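Local coordinates for Dna-binding protein RAP1 (Saccharomyces cerevisiae, PDB 4BJT) that binds DNA at repressor/activator sites, acts at telomeres and, through its C-terminal domain, engages a binding module of the telomere-associated protein Rif1, at residues D59-P63 / D64-F68; F68-K71 / I72-T75; E176-R179 / K180-K184. All coordinates share one frame; numbering follows the deposited sequence. Where two conformers were deposited one is given.

Contact 1 (D59-P63 / D64-F68)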
ATOM      1  N   ASP C  59      -6.852  -0.684  -9.240  1.00 20.02           N
ATOM      2  CA  ASP C  59      -7.789  -0.147  -8.253  1.00 21.19           C
ATOM      3  C   ASP C  59      -9.214  -0.668  -8.399  1.00 23.01           C
ATOM      4  O   ASP C  59      -9.979  -0.616  -7.430  1.00 23.53           O
ATOM      5  CB  ASP C  59      -7.878   1.383  -8.421  1.00 22.85           C
ATOM      6  CG  ASP C  59      -6.600   2.117  -8.108  1.00 28.98           C
ATOM      7  OD1 ASP C  59      -5.867   1.662  -7.198  1.00 26.99           O
ATOM      8  OD2 ASP C  59      -6.273   3.093  -8.837  1.00 29.09           O
ATOM      9  N   ASN C  60      -9.598  -1.097  -9.599  1.00 22.44           N
ATOM     10  CA  ASN C  60     -10.976  -1.494  -9.922  0.66 22.49           C
ATOM     11  C   ASN C  60     -11.246  -2.984  -9.859  1.00 24.81           C
ATOM     12  O   ASN C  60     -12.292  -3.427 -10.352  1.00 26.82           O
ATOM     13  CB  ASN C  60     -11.317  -0.984 -11.332  0.66 24.27           C
ATOM     14  CG  ASN C  60     -11.210   0.470 -11.508  0.66 37.09           C
ATOM     15  OD1 ASN C  60     -11.306   1.222 -10.548  0.66 34.67           O
ATOM     16  ND2 ASN C  60     -11.219   0.892 -12.757  0.66 32.67           N
ATOM     17  N   ILE C  61     -10.361  -3.758  -9.234  1.00 21.53           N
ATOM     18  CA  ILE C  61     -10.551  -5.200  -9.050  1.00 20.81           C
ATOM     19  C   ILE C  61     -11.891  -5.343  -8.304  1.00 24.12           C
ATOM     20  O   ILE C  61     -12.110  -4.649  -7.317  1.00 22.97           O
ATOM     21  CB  ILE C  61      -9.390  -5.792  -8.216  1.00 22.27           C
ATOM     22  CG1 ILE C  61      -8.111  -5.826  -9.053  1.00 23.33           C
ATOM     23  CG2 ILE C  61      -9.747  -7.208  -7.687  1.00 23.32           C
ATOM     24  CD1 ILE C  61      -6.855  -6.009  -8.251  1.00 22.30           C
ATOM     25  N   ASP C  62     -12.771  -6.223  -8.776  1.00 20.86           N
ATOM     26  CA  ASP C  62     -14.109  -6.403  -8.188  1.00 21.13           C
ATOM     27  C   ASP C  62     -13.964  -7.096  -6.831  1.00 21.73           C
ATOM     28  O   ASP C  62     -13.514  -8.234  -6.761  1.00 22.31           O
ATOM     29  CB  ASP C  62     -14.984  -7.229  -9.123  1.00 23.09           C
ATOM     30  CG  ASP C  62     -16.402  -7.464  -8.640  1.00 32.54           C
ATOM     31  OD1 ASP C  62     -16.697  -7.129  -7.483  1.00 28.73           O
ATOM     32  OD2 ASP C  62     -17.237  -7.940  -9.447  1.00 36.64           O
ATOM     33  N   PRO C  63     -14.269  -6.419  -5.708  1.00 20.60           N
ATOM     34  CA  PRO C  63     -14.079  -7.070  -4.404  1.00 20.31           C
ATOM     35  C   PRO C  63     -14.980  -8.280  -4.181  1.00 22.09           C
ATOM     36  O   PRO C  63     -14.610  -9.153  -3.409  1.00 21.67           O
ATOM     37  CB  PRO C  63     -14.417  -5.950  -3.412  1.00 20.87           C
ATOM     38  CG  PRO C  63     -15.395  -5.108  -4.149  1.00 24.17           C
ATOM     39  CD  PRO C  63     -14.889  -5.091  -5.556  1.00 21.58           C
ATOM     40  N   ASP C  64     -16.086  -8.379  -4.916  1.00 22.62           N
ATOM     41  CA  ASP C  64     -17.001  -9.522  -4.760  1.00 23.97           C
ATOM     42  C   ASP C  64     -16.416 -10.814  -5.307  1.00 30.42           C
ATOM     43  O   ASP C  64     -16.901 -11.882  -4.948  1.00 33.43           O
ATOM     44  CB  ASP C  64     -18.324  -9.237  -5.451  1.00 27.17           C
ATOM     45  CG  ASP C  64     -18.930  -7.927  -5.016  1.00 34.51           C
ATOM     46  OD1 ASP C  64     -18.849  -7.609  -3.793  1.00 31.73           O
ATOM     47  OD2 ASP C  64     -19.296  -7.137  -5.896  1.00 43.78           O
ATOM     48  N   THR C  65     -15.353 -10.716  -6.122  1.00 26.46           N
ATOM     49  CA  THR C  65     -14.638 -11.867  -6.670  1.00 27.74           C
ATOM     50  C   THR C  65     -13.620 -12.396  -5.675  1.00 29.38           C
ATOM     51  O   THR C  65     -12.975 -13.394  -5.964  1.00 30.01           O
ATOM     52  CB  THR C  65     -13.916 -11.520  -7.988  1.00 29.78           C
ATOM     53  OG1 THR C  65     -12.818 -10.623  -7.779  1.00 30.22           O
ATOM     54  CG2 THR C  65     -14.848 -11.001  -9.045  1.00 35.10           C
ATOM     55  N   ILE C  66     -13.457 -11.725  -4.508  1.00 22.50           N
ATOM     56  CA  ILE C  66     -12.480 -12.109  -3.498  1.00 21.00           C
ATOM     57  C   ILE C  66     -13.221 -12.676  -2.296  1.00 23.35           C
ATOM     58  O   ILE C  66     -13.801 -11.921  -1.514  1.00 20.93           O
ATOM     59  CB  ILE C  66     -11.628 -10.886  -3.103  1.00 23.09           C
ATOM     60  CG1 ILE C  66     -10.866 -10.303  -4.325  1.00 24.10           C
ATOM     61  CG2 ILE C  66     -10.621 -11.276  -1.995  1.00 22.30           C
ATOM     62  CD1 ILE C  66     -10.174  -8.997  -4.088  1.00 23.91           C
ATOM     63  N   SER C  67     -13.175 -13.997  -2.111  1.00 21.21           N
ATOM     64  CA  SER C  67     -13.825 -14.661  -0.996  1.00 21.27           C
ATOM     65  C   SER C  67     -13.188 -14.144   0.304  1.00 23.01           C
ATOM     66  O   SER C  67     -11.972 -13.937   0.352  1.00 23.62           O
ATOM     67  CB  SER C  67     -13.651 -16.178  -1.122  1.00 27.28           C
ATOM     68  OG  SER C  67     -14.307 -16.850  -0.065  1.00 42.80           O
ATOM     69  N   PHE C  68     -14.017 -13.885   1.314  1.00 20.15           N
ATOM     70  CA  PHE C  68     -13.583 -13.291   2.576  1.00 18.96           C
ATOM     71  C   PHE C  68     -13.730 -14.242   3.759  1.00 22.92           C
ATOM     72  O   PHE C  68     -14.783 -14.881   3.930  1.00 22.72           O
ATOM     73  CB  PHE C  68     -14.391 -12.010   2.846  1.00 20.73           C
ATOM     74  CG  PHE C  68     -13.780 -11.134   3.915  1.00 18.82           C
ATOM     75  CD1 PHE C  68     -12.812 -10.205   3.598  1.00 18.60           C
ATOM     76  CD2 PHE C  68     -14.113 -11.305   5.245  1.00 19.22           C
ATOM     77  CE1 PHE C  68     -12.174  -9.462   4.594  1.00 17.88           C
ATOM     78  CE2 PHE C  68     -13.490 -10.548   6.239  1.00 19.03           C
ATOM     79  CZ  PHE C  68     -12.547  -9.627   5.907  1.00 17.78           C
TER
HETATM   80  O   HOH W   1     -16.997  -8.374  -1.378  1.00 18.68           O
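Asp62, Pro63 and Asp64 carry this tight local turn, with Asp62 receiving bonds at both its side chain and its carbonyl. Its CG lies anti to the backbone N (chi1 -179°), which sets the carboxylate beside its own carbonyl carbon, where OD1 meets Asp64 N at 2.9 Å, the N-H coming from above the carboxylate plane. The carbonyl of Asp62 is gripped twice by Thr65. The hydroxyl OG1 donates to Asp62 O at 2.7 Å, in the carbonyl plane, while Thr65 N reaches Asp62 O from above that plane at 3.2 Å. Pro63, whose side chain packs on Thr88 and Arg89 of helix 88-99, passes the turn on: its O takes Ile66 N at 3.0 Å and, weakly, a water that also donates to Asp64 OD1. Two like charges come close here: Asp64 OD2 stands 3.0 Å from Asp62 OD1, the two carboxylate planes being 80° apart, and the salt bridge from Arg89 to Asp64 OD2 probably eases that repulsion. On the inner side Ile61 CG2 meets Ile66 CD1 at 4.0 Å as the two side chains cross at about a right angle, both resting on helix 140-150. An Asp-Pro pair whose carboxylate takes the N-H two residues on is an Asx-Pro turn, and here it leads into a short 3-10 turn.

Contact 2 (F68-K71 / I72-T75); sequences FPPK and IATT
Pro70 and Ala73 are the ends of a type I beta turn that runs without pause into a second reversal, an inverse gamma turn centred on Ala73, so the two turns overlap at Ile72 and Ala73. The first is closed by Ala73 N, which donates to Pro70 O at 2.9 Å from well above the carbonyl plane (53° out of it). A water spans the same ends, donating to Pro70 O at 3.1 Å and to Ala73 O at 2.6 Å, so that Pro70 O accepts from both a backbone N-H and a solvent molecule. Alongside this polar link the methyl of Ala73 sits against the proline ring, its CB 3.9 Å from Pro70 CD. Ile72, at the corner, has CG1 anti to its backbone N (chi1 -163°), leaving CG2 to lie 4.3 Å from Pro70 CB; the side chain also packs on Met147 and Phe148 of helix 140-150. Beyond the turn Thr74 brings its CG2 to 3.9 Å from Lys71 O, while its hydroxyl is bonded to Asp76. Just upstream the peptide bond before Pro69 is cis, and Pro69 CB lies over one face of the Phe68 ring, 4.1 Å above its plane and offset toward the rim. The one direct backbone bond is thus joined by a bridging water and apolar contacts, and the rings of Pro69 and Pro70 restrict the backbone leading into the turn.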
ATOM      1  N   PHE C  68     -14.017 -13.885   1.314  1.00 20.15           N
ATOM      2  CA  PHE C  68     -13.583 -13.291   2.576  1.00 18.96           C
ATOM      3  C   PHE C  68     -13.730 -14.242   3.759  1.00 22.92           C
ATOM      4  O   PHE C  68     -14.783 -14.881   3.930  1.00 22.72           O
ATOM      5  CB  PHE C  68     -14.391 -12.010   2.846  1.00 20.73           C
ATOM      6  CG  PHE C  68     -13.780 -11.134   3.915  1.00 18.82           C
ATOM      7  CD1 PHE C  68     -12.812 -10.205   3.598  1.00 18.60           C
ATOM      8  CD2 PHE C  68     -14.113 -11.305   5.245  1.00 19.22           C
ATOM      9  CE1 PHE C  68     -12.174  -9.462   4.594  1.00 17.88           C
ATOM     10  CE2 PHE C  68     -13.490 -10.548   6.239  1.00 19.03           C
ATOM     11  CZ  PHE C  68     -12.547  -9.627   5.907  1.00 17.78           C
ATOM     12  N   PRO C  69     -12.710 -14.331   4.623  1.00 18.93           N
ATOM     13  CA  PRO C  69     -11.409 -13.663   4.533  1.00 18.16           C
ATOM     14  C   PRO C  69     -10.506 -14.362   3.538  1.00 20.22           C
ATOM     15  O   PRO C  69     -10.531 -15.605   3.413  1.00 20.06           O
ATOM     16  CB  PRO C  69     -10.841 -13.795   5.947  1.00 19.82           C
ATOM     17  CG  PRO C  69     -11.405 -15.098   6.431  1.00 25.49           C
ATOM     18  CD  PRO C  69     -12.783 -15.210   5.809  1.00 23.24           C
ATOM     19  N   PRO C  70      -9.645 -13.592   2.861  1.00 19.93           N
ATOM     20  CA  PRO C  70      -8.738 -14.218   1.913  1.00 20.54           C
ATOM     21  C   PRO C  70      -7.672 -15.041   2.613  1.00 21.64           C
ATOM     22  O   PRO C  70      -7.310 -14.710   3.732  1.00 20.46           O
ATOM     23  CB  PRO C  70      -8.110 -13.040   1.160  1.00 22.64           C
ATOM     24  CG  PRO C  70      -8.447 -11.869   1.866  1.00 26.89           C
ATOM     25  CD  PRO C  70      -9.521 -12.120   2.864  1.00 21.23           C
ATOM     26  N   LYS C  71      -7.160 -16.092   1.952  1.00 21.61           N
ATOM     27  CA  LYS C  71      -6.137 -16.972   2.532  1.00 22.14           C
ATOM     28  C   LYS C  71      -4.892 -16.224   3.022  1.00 22.69           C
ATOM     29  O   LYS C  71      -4.316 -16.568   4.061  1.00 23.09           O
ATOM     30  CB  LYS C  71      -5.743 -18.080   1.535  1.00 27.75           C
ATOM     31  CG  LYS C  71      -4.936 -19.221   2.148  1.00 52.07           C
ATOM     32  CD  LYS C  71      -4.378 -20.198   1.095  1.00 73.35           C
ATOM     33  CE  LYS C  71      -5.422 -20.789   0.171  1.00 93.23           C
ATOM     34  NZ  LYS C  71      -4.863 -21.876  -0.678  1.00108.87           N
ATOM     35  N   ILE C  72      -4.489 -15.183   2.299  1.00 19.63           N
ATOM     36  CA  ILE C  72      -3.295 -14.418   2.676  1.00 17.87           C
ATOM     37  C   ILE C  72      -3.508 -13.583   3.953  1.00 22.09           C
ATOM     38  O   ILE C  72      -2.531 -13.115   4.540  1.00 22.07           O
ATOM     39  CB  ILE C  72      -2.883 -13.507   1.497  1.00 20.06           C
ATOM     40  CG1 ILE C  72      -1.432 -12.969   1.623  1.00 21.35           C
ATOM     41  CG2 ILE C  72      -3.888 -12.367   1.283  1.00 19.93           C
ATOM     42  CD1 ILE C  72      -0.355 -14.007   1.562  1.00 23.86           C
ATOM     43  N   ALA C  73      -4.779 -13.345   4.339  1.00 18.48           N
ATOM     44  CA  ALA C  73      -5.085 -12.492   5.492  1.00 18.23           C
ATOM     45  C   ALA C  73      -5.036 -13.314   6.752  1.00 21.81           C
ATOM     46  O   ALA C  73      -6.033 -13.897   7.157  1.00 23.83           O
ATOM     47  CB  ALA C  73      -6.454 -11.828   5.330  1.00 18.60           C
ATOM     48  N   THR C  74      -3.860 -13.416   7.348  1.00 18.66           N
ATOM     49  CA  THR C  74      -3.629 -14.224   8.519  1.00 18.54           C
ATOM     50  C   THR C  74      -3.695 -13.396   9.797  1.00 20.02           C
ATOM     51  O   THR C  74      -3.601 -12.168   9.751  1.00 18.63           O
ATOM     52  CB  THR C  74      -2.253 -14.886   8.386  1.00 24.13           C
ATOM     53  OG1 THR C  74      -1.310 -13.849   8.151  1.00 27.95           O
ATOM     54  CG2 THR C  74      -2.181 -15.822   7.202  1.00 23.74           C
ATOM     55  N   THR C  75      -3.778 -14.089  10.952  1.00 18.78           N
ATOM     56  CA  THR C  75      -3.823 -13.413  12.263  1.00 17.90           C
ATOM     57  C   THR C  75      -2.508 -12.739  12.632  1.00 22.75           C
ATOM     58  O   THR C  75      -2.508 -11.929  13.565  1.00 23.41           O
ATOM     59  CB  THR C  75      -4.316 -14.344  13.367  1.00 21.37           C
ATOM     60  OG1 THR C  75      -3.366 -15.408  13.556  1.00 25.10           O
ATOM     61  CG2 THR C  75      -5.711 -14.886  13.098  1.00 19.55           C
TER
HETATM   62  O   HOH W   2      -7.439 -16.048   6.536  1.00 41.03           O

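Contact 3 (E176-R179 / K180-K184); sequences EQIR and KLVKK
Backbone carbonyls of Glu176, Gln177, Ile178 and Arg179 accept from the N-H groups four places on, those of Lys180, Leu181, Val182 and Lys183, and form the frame of this contact. The shortest bond joins Val182 N to Ile178 O at 2.8 Å, and the four N-H groups all meet their carbonyls slightly tilted from the carbonyl plane. This is the regular i to i+4 pattern of an alpha helix, here helix 175-185, which lies within the C-terminal family region of Rap1 and is amphipathic. Its apolar side carries Ile178, Leu181 and Val182. Ile178 CD1 touches Leu181 CD2 at 4.2 Å, and its other branch, CG2, reaches Val182 CG1 at 4.4 Å. Ile178 and Val182 both pack on Met190 of helix 187-198, whereas Leu181 is buried against Trp162 and Leu170. The charged interactions lie along the exposed side. Glu176 bends at chi2 (77°) and Arg179 at chi3 (65°), which folds the two ends together: Arg179 NH2 donates to Glu176 OE2 at 3.1 Å, with the oxygen in the guanidinium plane at its edge, and NE adds a weak bond to that same oxygen. The extended Lys180 side chain runs at a slant to those of both Glu176 and Arg179. Its CG lies 3.7 Å from Arg179 NH2 and its CE 3.9 Å from Glu176 OE2, but its ammonium nitrogen NZ stops 5.0 Å from Glu176 OE2, and any attraction is probably weak, since NZ is also 5.3 Å from Arg179 NH2.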
ATOM      1  N   GLU C 176      19.205  -0.469 -17.560  1.00 47.30           N
ATOM      2  CA  GLU C 176      18.124  -1.429 -17.838  1.00 47.01           C
ATOM      3  C   GLU C 176      17.178  -1.585 -16.645  1.00 47.71           C
ATOM      4  O   GLU C 176      15.956  -1.627 -16.829  1.00 46.49           O
ATOM      5  CB  GLU C 176      18.722  -2.803 -18.203  1.00 50.17           C
ATOM      6  CG  GLU C 176      17.722  -3.862 -18.660  1.00 63.94           C
ATOM      7  CD  GLU C 176      17.213  -3.708 -20.081  1.00 92.75           C
ATOM      8  OE1 GLU C 176      18.050  -3.580 -21.005  1.00 96.54           O
ATOM      9  OE2 GLU C 176      15.978  -3.785 -20.279  1.00 83.73           O
ATOM     10  N   GLN C 177      17.739  -1.717 -15.427  1.00 42.90           N
ATOM     11  CA  GLN C 177      16.932  -1.877 -14.217  1.00 40.32           C
ATOM     12  C   GLN C 177      16.119  -0.623 -13.942  1.00 39.95           C
ATOM     13  O   GLN C 177      14.948  -0.732 -13.575  1.00 37.33           O
ATOM     14  CB  GLN C 177      17.801  -2.231 -13.007  1.00 42.11           C
ATOM     15  CG  GLN C 177      18.382  -3.637 -13.086  1.00 53.97           C
ATOM     16  CD  GLN C 177      19.204  -3.961 -11.863  1.00 67.85           C
ATOM     17  OE1 GLN C 177      18.685  -4.016 -10.750  1.00 61.30           O
ATOM     18  NE2 GLN C 177      20.493  -4.222 -12.027  1.00 59.93           N
ATOM     19  N   ILE C 178      16.715   0.563 -14.175  1.00 37.52           N
ATOM     20  CA  ILE C 178      16.012   1.841 -14.003  1.00 36.21           C
ATOM     21  C   ILE C 178      14.898   1.983 -15.049  1.00 37.06           C
ATOM     22  O   ILE C 178      13.810   2.462 -14.694  1.00 33.40           O
ATOM     23  CB  ILE C 178      17.002   3.034 -14.000  1.00 40.37           C
ATOM     24  CG1 ILE C 178      17.941   2.970 -12.776  1.00 42.31           C
ATOM     25  CG2 ILE C 178      16.279   4.382 -14.061  1.00 39.90           C
ATOM     26  CD1 ILE C 178      17.283   3.065 -11.440  1.00 49.50           C
ATOM     27  N   ARG C 179      15.142   1.541 -16.299  1.00 35.75           N
ATOM     28  CA  ARG C 179      14.110   1.589 -17.352  1.00 35.92           C
ATOM     29  C   ARG C 179      12.888   0.767 -16.918  1.00 37.46           C
ATOM     30  O   ARG C 179      11.756   1.240 -17.032  1.00 32.60           O
ATOM     31  CB  ARG C 179      14.660   1.053 -18.695  1.00 38.67           C
ATOM     32  CG  ARG C 179      13.681   1.218 -19.864  1.00 52.99           C
ATOM     33  CD  ARG C 179      14.077   0.404 -21.098  1.00 69.21           C
ATOM     34  NE  ARG C 179      14.033  -1.041 -20.853  1.00 81.67           N
ATOM     35  CZ  ARG C 179      12.930  -1.790 -20.790  1.00 99.46           C
ATOM     36  NH1 ARG C 179      11.727  -1.240 -20.954  1.00 87.15           N
ATOM     37  NH2 ARG C 179      13.019  -3.094 -20.557  1.00 88.29           N
ATOM     38  N   LYS C 180      13.108  -0.467 -16.434  1.00 35.19           N
ATOM     39  CA  LYS C 180      12.017  -1.329 -15.997  1.00 34.19           C
ATOM     40  C   LYS C 180      11.300  -0.756 -14.777  1.00 31.89           C
ATOM     41  O   LYS C 180      10.074  -0.845 -14.643  1.00 30.46           O
ATOM     42  CB  LYS C 180      12.527  -2.735 -15.671  1.00 39.09           C
ATOM     43  CG  LYS C 180      12.950  -3.516 -16.897  1.00 58.88           C
ATOM     44  CD  LYS C 180      13.375  -4.933 -16.524  1.00 75.26           C
ATOM     45  CE  LYS C 180      13.721  -5.775 -17.730  1.00 91.28           C
ATOM     46  NZ  LYS C 180      13.868  -7.214 -17.373  1.00103.53           N
ATOM     47  N   LEU C 181      12.082  -0.181 -13.877  1.00 29.34           N
ATOM     48  CA  LEU C 181      11.554   0.434 -12.701  1.00 28.33           C
ATOM     49  C   LEU C 181      10.657   1.626 -13.015  1.00 28.01           C
ATOM     50  O   LEU C 181       9.576   1.727 -12.425  1.00 24.96           O
ATOM     51  CB  LEU C 181      12.727   0.848 -11.817  1.00 30.07           C
ATOM     52  CG  LEU C 181      12.394   1.297 -10.450  1.00 32.44           C
ATOM     53  CD1 LEU C 181      11.748   0.168  -9.648  1.00 31.56           C
ATOM     54  CD2 LEU C 181      13.638   1.751  -9.748  1.00 35.08           C
ATOM     55  N   VAL C 182      11.090   2.523 -13.918  1.00 26.39           N
ATOM     56  CA  VAL C 182      10.264   3.691 -14.257  1.00 27.11           C
ATOM     57  C   VAL C 182       9.071   3.259 -15.059  1.00 27.36           C
ATOM     58  O   VAL C 182       8.031   3.879 -14.942  1.00 27.92           O
ATOM     59  CB  VAL C 182      10.985   4.896 -14.893  1.00 33.50           C
ATOM     60  CG1 VAL C 182      12.049   5.416 -13.969  1.00 35.03           C
ATOM     61  CG2 VAL C 182      11.522   4.572 -16.275  1.00 34.91           C
ATOM     62  N   LYS C 183       9.172   2.173 -15.839  1.00 25.52           N
ATOM     63  CA  LYS C 183       8.008   1.649 -16.557  1.00 25.64           C
ATOM     64  C   LYS C 183       6.921   1.183 -15.553  1.00 26.34           C
ATOM     65  O   LYS C 183       5.721   1.368 -15.786  1.00 26.92           O
ATOM     66  CB  LYS C 183       8.441   0.500 -17.472  1.00 29.99           C
ATOM     67  CG  LYS C 183       7.302  -0.160 -18.216  1.00 40.14           C
ATOM     68  CD  LYS C 183       7.817  -0.962 -19.409  1.00 54.50           C
ATOM     69  CE  LYS C 183       6.724  -1.722 -20.138  1.00 74.21           C
ATOM     70  NZ  LYS C 183       5.786  -0.834 -20.894  1.00 85.50           N
ATOM     71  N   LYS C 184       7.357   0.603 -14.428  1.00 21.87           N
ATOM     72  CA  LYS C 184       6.450   0.154 -13.388  1.00 20.76           C
ATOM     73  C   LYS C 184       5.832   1.292 -12.605  1.00 21.32           C
ATOM     74  O   LYS C 184       4.617   1.340 -12.438  1.00 20.74           O
ATOM     75  CB  LYS C 184       7.183  -0.812 -12.441  1.00 20.88           C
ATOM     76  CG  LYS C 184       6.342  -1.332 -11.293  1.00 21.87           C
ATOM     77  CD  LYS C 184       7.139  -2.280 -10.415  1.00 21.30           C
ATOM     78  CE  LYS C 184       6.236  -2.923  -9.392  1.00 21.58           C
ATOM     79  NZ  LYS C 184       6.990  -3.834  -8.486  1.00 21.08           N
TER

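Contacts 1 and 2 follow each other on the long connection between helix 56-59 and helix 80-83, meeting at Phe68, where one begins as the other ends; their centres are about 13 Å apart. Both lay apolar side chains on helix 140-150, while contact 1 also reaches helix 88-99 and contact 2 helix 80-83, so this irregular length of chain packs across three helices. Contact 3 comes much later, on helix 175-185, with its centre about 29 Å from that of contact 1 and about 32 Å from that of contact 2, and touches neither. The turns therefore shape one part of this all-helical domain, while contact 3 belongs to a separate cluster of C-terminal helices.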